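Local atomic coordinates of prenyltransference for protein (PDB entry 5HC8), a protein that probably joins two dimethylallyl diphosphate units head-to-middle to make lavandulyl diphosphate, as a member of the undecaprenyl diphosphate synthase (cis-prenyltransferase) family. Residues Q100-D109 against N131-Y142. Numbering follows the deposited sequence.
Sequences QDIQFSAIGD and NKGMHFILAVAY. With SO4 (sulfate ion), chain E.
Backbone pairing of Gln103 with His135, continuing to Ile107 with Ala139, makes 103-107 and 135-140 neighbouring parallel strands, their short axes 22° apart. The register follows from a ladder of backbone bonds: Gln103 N binds Met134 O and Phe136 N donates to Gln103 O (2.7 Å), a pattern that repeats around Ser105 and Ile107, where Val140 N reaches Ile107 O.

Polar side chains extend the pairing at the N-terminal end. Gln103, extended beyond CG, lays its amide along the backbone of 131-133, and NE2 donates to Gly133 O (2.8 Å) with that oxygen in the amide plane. Cutting Gln103 back to an alanine is likely to leave Gly133 O without this amide donor and to open a gap beside the backbone of Asn131. Asn131 ND2 donates to Ile102 O (2.9 Å), arriving above the carbonyl plane, while Lys132 N meets Asp101 OD2 (2.9 Å) almost straight, from above the carboxylate. With CG of His135 anti to its own backbone nitrogen (chi1 -160°), the imidazole works through both edge nitrogens: NE2 shares a 2.8 Å hydrogen bond with Ser105 OG, and ND1 donates to a sulfate, probably from the crystallisation liquor, that Lys184 N also holds.

Apolar contacts occupy both faces. Phe104 turns its edge toward the face of Phe136 in an offset edge-to-face pair (planes 63° apart), with CD1 3.6 Å from Phe136 CD2; helices 115-128 and 34-54 cover this side. On the other, Ile107 CG1 lies 3.6 Å from Ile137 CG2 and also touches Ala139 CB.

With helix 115-128 between them, the strands form a beta-alpha-beta crossover at one border of the chain's parallel sheet. The chemistry implies a division of labour: the backbone ladder joins the strands, polar side chains tie the residues before them, and apolar groups pack both faces of a pair whose Val140 side chain lies about 8 Å from the bound methylbutadiene.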
ATOM      1  N   GLN A 100     -15.759  14.139  25.020  1.00 47.07           N
ATOM      2  CA  GLN A 100     -14.989  13.114  24.280  1.00 45.77           C
ATOM      3  C   GLN A 100     -13.506  13.329  24.416  1.00 40.52           C
ATOM      4  O   GLN A 100     -12.711  12.364  24.389  1.00 39.19           O
ATOM      5  CB  GLN A 100     -15.479  13.016  22.841  1.00 50.98           C
ATOM      6  CG  GLN A 100     -16.919  12.526  22.851  1.00 54.61           C
ATOM      7  CD  GLN A 100     -17.447  12.165  21.490  1.00 55.91           C
ATOM      8  OE1 GLN A 100     -17.594  13.035  20.613  1.00 59.44           O
ATOM      9  NE2 GLN A 100     -17.773  10.887  21.309  1.00 48.01           N
ATOM     10  N   ASP A 101     -13.134  14.584  24.674  1.00 40.55           N
ATOM     11  CA  ASP A 101     -11.801  14.866  25.125  1.00 38.58           C
ATOM     12  C   ASP A 101     -10.780  14.465  24.054  1.00 34.04           C
ATOM     13  O   ASP A 101      -9.745  13.855  24.347  1.00 32.19           O
ATOM     14  CB  ASP A 101     -11.481  14.105  26.408  1.00 36.88           C
ATOM     15  CG  ASP A 101     -10.306  14.712  27.167  1.00 38.31           C
ATOM     16  OD1 ASP A 101     -10.020  15.918  27.029  1.00 42.83           O
ATOM     17  OD2 ASP A 101      -9.637  13.965  27.870  1.00 41.97           O
ATOM     18  N   ILE A 102     -11.097  14.809  22.819  1.00 33.90           N
ATOM     19  CA  ILE A 102     -10.295  14.357  21.689  1.00 31.80           C
ATOM     20  C   ILE A 102      -8.959  15.040  21.620  1.00 31.98           C
ATOM     21  O   ILE A 102      -8.862  16.216  21.857  1.00 37.32           O
ATOM     22  CB  ILE A 102     -11.101  14.556  20.414  1.00 33.55           C
ATOM     23  CG1 ILE A 102     -12.146  13.441  20.410  1.00 36.74           C
ATOM     24  CG2 ILE A 102     -10.213  14.518  19.165  1.00 32.58           C
ATOM     25  CD1 ILE A 102     -13.454  14.036  20.050  1.00 42.85           C
ATOM     26  N   GLN A 103      -7.930  14.274  21.310  1.00 32.52           N
ATOM     27  CA  GLN A 103      -6.642  14.827  21.059  1.00 31.61           C
ATOM     28  C   GLN A 103      -6.475  15.031  19.559  1.00 39.14           C
ATOM     29  O   GLN A 103      -6.679  14.065  18.804  1.00 32.61           O
ATOM     30  CB  GLN A 103      -5.582  13.899  21.546  1.00 39.27           C
ATOM     31  CG  GLN A 103      -5.718  13.518  23.004  1.00 47.15           C
ATOM     32  CD  GLN A 103      -4.704  12.447  23.401  1.00 51.70           C
ATOM     33  OE1 GLN A 103      -3.519  12.735  23.504  1.00 55.52           O
ATOM     34  NE2 GLN A 103      -5.167  11.199  23.595  1.00 44.26           N
ATOM     35  N   PHE A 104      -6.100  16.264  19.147  1.00 37.42           N
ATOM     36  CA  PHE A 104      -6.007  16.646  17.750  1.00 36.18           C
ATOM     37  C   PHE A 104      -4.567  16.825  17.308  1.00 33.24           C
ATOM     38  O   PHE A 104      -3.789  17.438  17.993  1.00 34.39           O
ATOM     39  CB  PHE A 104      -6.799  17.903  17.417  1.00 31.90           C
ATOM     40  CG  PHE A 104      -6.518  18.367  16.020  1.00 34.09           C
ATOM     41  CD1 PHE A 104      -7.174  17.794  14.954  1.00 33.41           C
ATOM     42  CD2 PHE A 104      -5.514  19.292  15.768  1.00 35.01           C
ATOM     43  CE1 PHE A 104      -6.894  18.159  13.656  1.00 33.47           C
ATOM     44  CE2 PHE A 104      -5.205  19.653  14.479  1.00 36.35           C
ATOM     45  CZ  PHE A 104      -5.895  19.080  13.412  1.00 35.56           C
ATOM     46  N   SER A 105      -4.169  16.186  16.205  1.00 31.47           N
ATOM     47  CA  SER A 105      -2.899  16.443  15.561  1.00 30.56           C
ATOM     48  C   SER A 105      -3.111  16.561  14.068  1.00 31.74           C
ATOM     49  O   SER A 105      -4.075  16.030  13.550  1.00 31.79           O
ATOM     50  CB  SER A 105      -1.902  15.344  15.761  1.00 33.52           C
ATOM     51  OG  SER A 105      -1.668  15.018  17.086  1.00 34.09           O
ATOM     52  N   ALA A 106      -2.218  17.276  13.394  1.00 29.52           N
ATOM     53  CA  ALA A 106      -2.181  17.263  11.954  1.00 33.24           C
ATOM     54  C   ALA A 106      -0.832  16.712  11.554  1.00 29.64           C
ATOM     55  O   ALA A 106       0.229  16.925  12.267  1.00 28.93           O
ATOM     56  CB  ALA A 106      -2.461  18.643  11.317  1.00 30.94           C
ATOM     57  N   ILE A 107      -0.865  15.907  10.480  1.00 27.46           N
ATOM     58  CA  ILE A 107       0.370  15.404   9.865  1.00 26.46           C
ATOM     59  C   ILE A 107       0.430  15.833   8.402  1.00 26.44           C
ATOM     60  O   ILE A 107      -0.602  15.987   7.752  1.00 29.23           O
ATOM     61  CB  ILE A 107       0.582  13.899  10.009  1.00 27.46           C
ATOM     62  CG1 ILE A 107      -0.475  13.092   9.236  1.00 26.29           C
ATOM     63  CG2 ILE A 107       0.636  13.538  11.496  1.00 32.10           C
ATOM     64  CD1 ILE A 107      -0.187  11.591   9.285  1.00 26.40           C
ATOM     65  N   GLY A 108       1.642  16.030   7.922  1.00 27.35           N
ATOM     66  CA  GLY A 108       1.916  16.373   6.543  1.00 26.86           C
ATOM     67  C   GLY A 108       2.929  17.510   6.446  1.00 30.30           C
ATOM     68  O   GLY A 108       3.484  17.925   7.456  1.00 30.89           O
ATOM     69  N   ASP A 109       3.154  17.988   5.224  1.00 31.40           N
ATOM     70  CA  ASP A 109       4.090  19.120   4.932  1.00 33.94           C
ATOM     71  C   ASP A 109       3.361  20.434   5.186  1.00 30.38           C
ATOM     72  O   ASP A 109       2.848  21.100   4.305  1.00 34.37           O
ATOM     73  CB  ASP A 109       4.622  18.990   3.520  1.00 34.35           C
ATOM     74  CG  ASP A 109       5.783  19.958   3.221  1.00 40.57           C
ATOM     75  OD1 ASP A 109       6.064  20.834   4.051  1.00 41.93           O
ATOM     76  OD2 ASP A 109       6.350  19.864   2.119  1.00 44.13           O
ATOM     77  N   ASN A 131      -5.349  16.436  26.412  1.00 52.03           N
ATOM     78  CA  ASN A 131      -6.541  15.580  26.385  1.00 44.42           C
ATOM     79  C   ASN A 131      -6.134  14.123  26.398  1.00 42.86           C
ATOM     80  O   ASN A 131      -5.038  13.758  25.981  1.00 41.41           O
ATOM     81  CB  ASN A 131      -7.412  15.911  25.171  1.00 43.01           C
ATOM     82  CG  ASN A 131      -8.046  17.277  25.280  1.00 47.08           C
ATOM     83  OD1 ASN A 131      -7.780  17.962  26.244  1.00 54.01           O
ATOM     84  ND2 ASN A 131      -8.875  17.687  24.317  1.00 43.78           N
ATOM     85  N   LYS A 132      -7.012  13.271  26.899  1.00 41.95           N
ATOM     86  CA  LYS A 132      -6.719  11.852  27.014  1.00 44.30           C
ATOM     87  C   LYS A 132      -7.642  10.971  26.167  1.00 38.83           C
ATOM     88  O   LYS A 132      -7.561   9.762  26.265  1.00 38.14           O
ATOM     89  CB  LYS A 132      -6.893  11.437  28.500  1.00 48.40           C
ATOM     90  CG  LYS A 132      -5.810  11.952  29.440  1.00 58.67           C
ATOM     91  CD  LYS A 132      -4.465  11.246  29.243  1.00 66.89           C
ATOM     92  CE  LYS A 132      -3.385  11.897  30.100  1.00 73.74           C
ATOM     93  NZ  LYS A 132      -2.021  11.494  29.672  1.00 79.29           N
ATOM     94  N   GLY A 133      -8.561  11.554  25.411  1.00 36.24           N
ATOM     95  CA  GLY A 133      -9.526  10.774  24.639  1.00 36.41           C
ATOM     96  C   GLY A 133      -8.934  10.298  23.312  1.00 36.52           C
ATOM     97  O   GLY A 133      -7.730  10.191  23.160  1.00 30.49           O
ATOM     98  N   MET A 134      -9.796   9.993  22.361  1.00 33.62           N
ATOM     99  CA  MET A 134      -9.341   9.383  21.131  1.00 32.82           C
ATOM    100  C   MET A 134      -8.489  10.412  20.448  1.00 30.22           C
ATOM    101  O   MET A 134      -8.820  11.587  20.426  1.00 28.96           O
ATOM    102  CB  MET A 134     -10.525   9.002  20.242  1.00 30.44           C
ATOM    103  CG  MET A 134     -10.184   8.354  18.896  1.00 28.76           C
ATOM    104  SD  MET A 134     -11.609   8.135  17.848  1.00 28.71           S
ATOM    105  CE  MET A 134     -11.807   9.745  17.132  1.00 29.87           C
ATOM    106  N   HIS A 135      -7.418   9.944  19.841  1.00 29.06           N
ATOM    107  CA  HIS A 135      -6.613  10.755  18.953  1.00 27.23           C
ATOM    108  C   HIS A 135      -7.332  10.871  17.562  1.00 28.50           C
ATOM    109  O   HIS A 135      -7.856   9.873  17.017  1.00 25.17           O
ATOM    110  CB  HIS A 135      -5.241  10.088  18.869  1.00 26.74           C
ATOM    111  CG  HIS A 135      -4.120  10.954  18.397  1.00 27.27           C
ATOM    112  ND1 HIS A 135      -2.826  10.486  18.338  1.00 28.59           N
ATOM    113  CD2 HIS A 135      -4.068  12.240  17.974  1.00 29.60           C
ATOM    114  CE1 HIS A 135      -2.034  11.440  17.897  1.00 25.73           C
ATOM    115  NE2 HIS A 135      -2.768  12.507  17.653  1.00 29.49           N
ATOM    116  N   PHE A 136      -7.349  12.099  17.028  1.00 26.43           N
ATOM    117  CA  PHE A 136      -7.825  12.423  15.696  1.00 28.90           C
ATOM    118  C   PHE A 136      -6.691  13.073  14.928  1.00 28.35           C
ATOM    119  O   PHE A 136      -6.182  14.127  15.330  1.00 29.26           O
ATOM    120  CB  PHE A 136      -8.984  13.404  15.775  1.00 28.62           C
ATOM    121  CG  PHE A 136      -9.393  13.993  14.459  1.00 30.04           C
ATOM    122  CD1 PHE A 136      -9.348  13.247  13.255  1.00 29.16           C
ATOM    123  CD2 PHE A 136      -9.762  15.340  14.372  1.00 30.50           C
ATOM    124  CE1 PHE A 136      -9.709  13.820  12.038  1.00 27.96           C
ATOM    125  CE2 PHE A 136     -10.140  15.913  13.140  1.00 29.96           C
ATOM    126  CZ  PHE A 136     -10.127  15.150  11.978  1.00 32.26           C
ATOM    127  N   ILE A 137      -6.206  12.417  13.864  1.00 27.73           N
ATOM    128  CA  ILE A 137      -5.183  13.005  12.983  1.00 25.99           C
ATOM    129  C   ILE A 137      -5.848  13.487  11.689  1.00 26.41           C
ATOM    130  O   ILE A 137      -6.595  12.731  11.023  1.00 25.43           O
ATOM    131  CB  ILE A 137      -4.079  12.018  12.649  1.00 27.42           C
ATOM    132  CG1 ILE A 137      -3.259  11.756  13.903  1.00 29.42           C
ATOM    133  CG2 ILE A 137      -3.124  12.551  11.544  1.00 28.56           C
ATOM    134  CD1 ILE A 137      -2.295  10.581  13.808  1.00 27.88           C
ATOM    135  N   LEU A 138      -5.611  14.751  11.361  1.00 24.66           N
ATOM    136  CA  LEU A 138      -5.961  15.299  10.066  1.00 26.64           C
ATOM    137  C   LEU A 138      -4.653  15.281   9.264  1.00 26.10           C
ATOM    138  O   LEU A 138      -3.712  15.943   9.610  1.00 25.86           O
ATOM    139  CB  LEU A 138      -6.552  16.694  10.175  1.00 27.10           C
ATOM    140  CG  LEU A 138      -6.940  17.313   8.837  1.00 28.88           C
ATOM    141  CD1 LEU A 138      -8.087  16.628   8.108  1.00 31.95           C
ATOM    142  CD2 LEU A 138      -7.251  18.770   9.055  1.00 32.12           C
ATOM    143  N   ALA A 139      -4.623  14.481   8.215  1.00 24.82           N
ATOM    144  CA  ALA A 139      -3.494  14.384   7.286  1.00 25.94           C
ATOM    145  C   ALA A 139      -3.725  15.318   6.104  1.00 26.80           C
ATOM    146  O   ALA A 139      -4.614  15.123   5.289  1.00 24.61           O
ATOM    147  CB  ALA A 139      -3.308  12.922   6.830  1.00 27.60           C
ATOM    148  N   VAL A 140      -2.884  16.338   6.025  1.00 26.59           N
ATOM    149  CA  VAL A 140      -3.032  17.429   5.108  1.00 28.34           C
ATOM    150  C   VAL A 140      -1.657  17.817   4.518  1.00 26.83           C
ATOM    151  O   VAL A 140      -0.643  17.930   5.236  1.00 29.57           O
ATOM    152  CB  VAL A 140      -3.828  18.547   5.830  1.00 31.20           C
ATOM    153  CG1 VAL A 140      -3.031  19.097   6.992  1.00 31.78           C
ATOM    154  CG2 VAL A 140      -4.326  19.559   4.874  1.00 35.83           C
ATOM    155  N   ALA A 141      -1.609  17.892   3.176  1.00 28.26           N
ATOM    156  CA  ALA A 141      -0.375  17.939   2.444  1.00 27.49           C
ATOM    157  C   ALA A 141       0.489  16.767   2.835  1.00 27.74           C
ATOM    158  O   ALA A 141       1.665  16.914   3.031  1.00 28.36           O
ATOM    159  CB  ALA A 141       0.385  19.277   2.681  1.00 30.02           C
ATOM    160  N   TYR A 142      -0.135  15.600   2.983  1.00 26.11           N
ATOM    161  CA  TYR A 142       0.495  14.321   3.410  1.00 25.64           C
ATOM    162  C   TYR A 142       0.481  13.390   2.216  1.00 24.11           C
ATOM    163  O   TYR A 142      -0.610  13.180   1.581  1.00 23.30           O
ATOM    164  CB  TYR A 142      -0.314  13.623   4.549  1.00 24.40           C
ATOM    165  CG  TYR A 142       0.345  12.309   4.833  1.00 23.34           C
ATOM    166  CD1 TYR A 142       1.491  12.251   5.644  1.00 24.44           C
ATOM    167  CD2 TYR A 142      -0.022  11.199   4.126  1.00 22.24           C
ATOM    168  CE1 TYR A 142       2.187  11.085   5.803  1.00 22.12           C
ATOM    169  CE2 TYR A 142       0.673  10.014   4.228  1.00 19.67           C
ATOM    170  CZ  TYR A 142       1.743   9.953   5.137  1.00 22.06           C
ATOM    171  OH  TYR A 142       2.464   8.807   5.160  1.00 22.10           O
TER
HETATM  172  S   SO4 E 404      -1.686   7.771  20.496  1.00 63.02           S
HETATM  173  O1  SO4 E 404      -2.344   7.826  19.117  1.00 34.39           O
HETATM  174  O2  SO4 E 404      -0.309   7.144  20.628  1.00 37.30           O
HETATM  175  O3  SO4 E 404      -1.530   9.155  21.078  1.00 66.11           O
HETATM  176  O4  SO4 E 404      -2.665   7.012  21.337  1.00 68.60           O
HETATM  177  O   HOH W   1     -12.674   9.999  23.235  1.00 32.85           O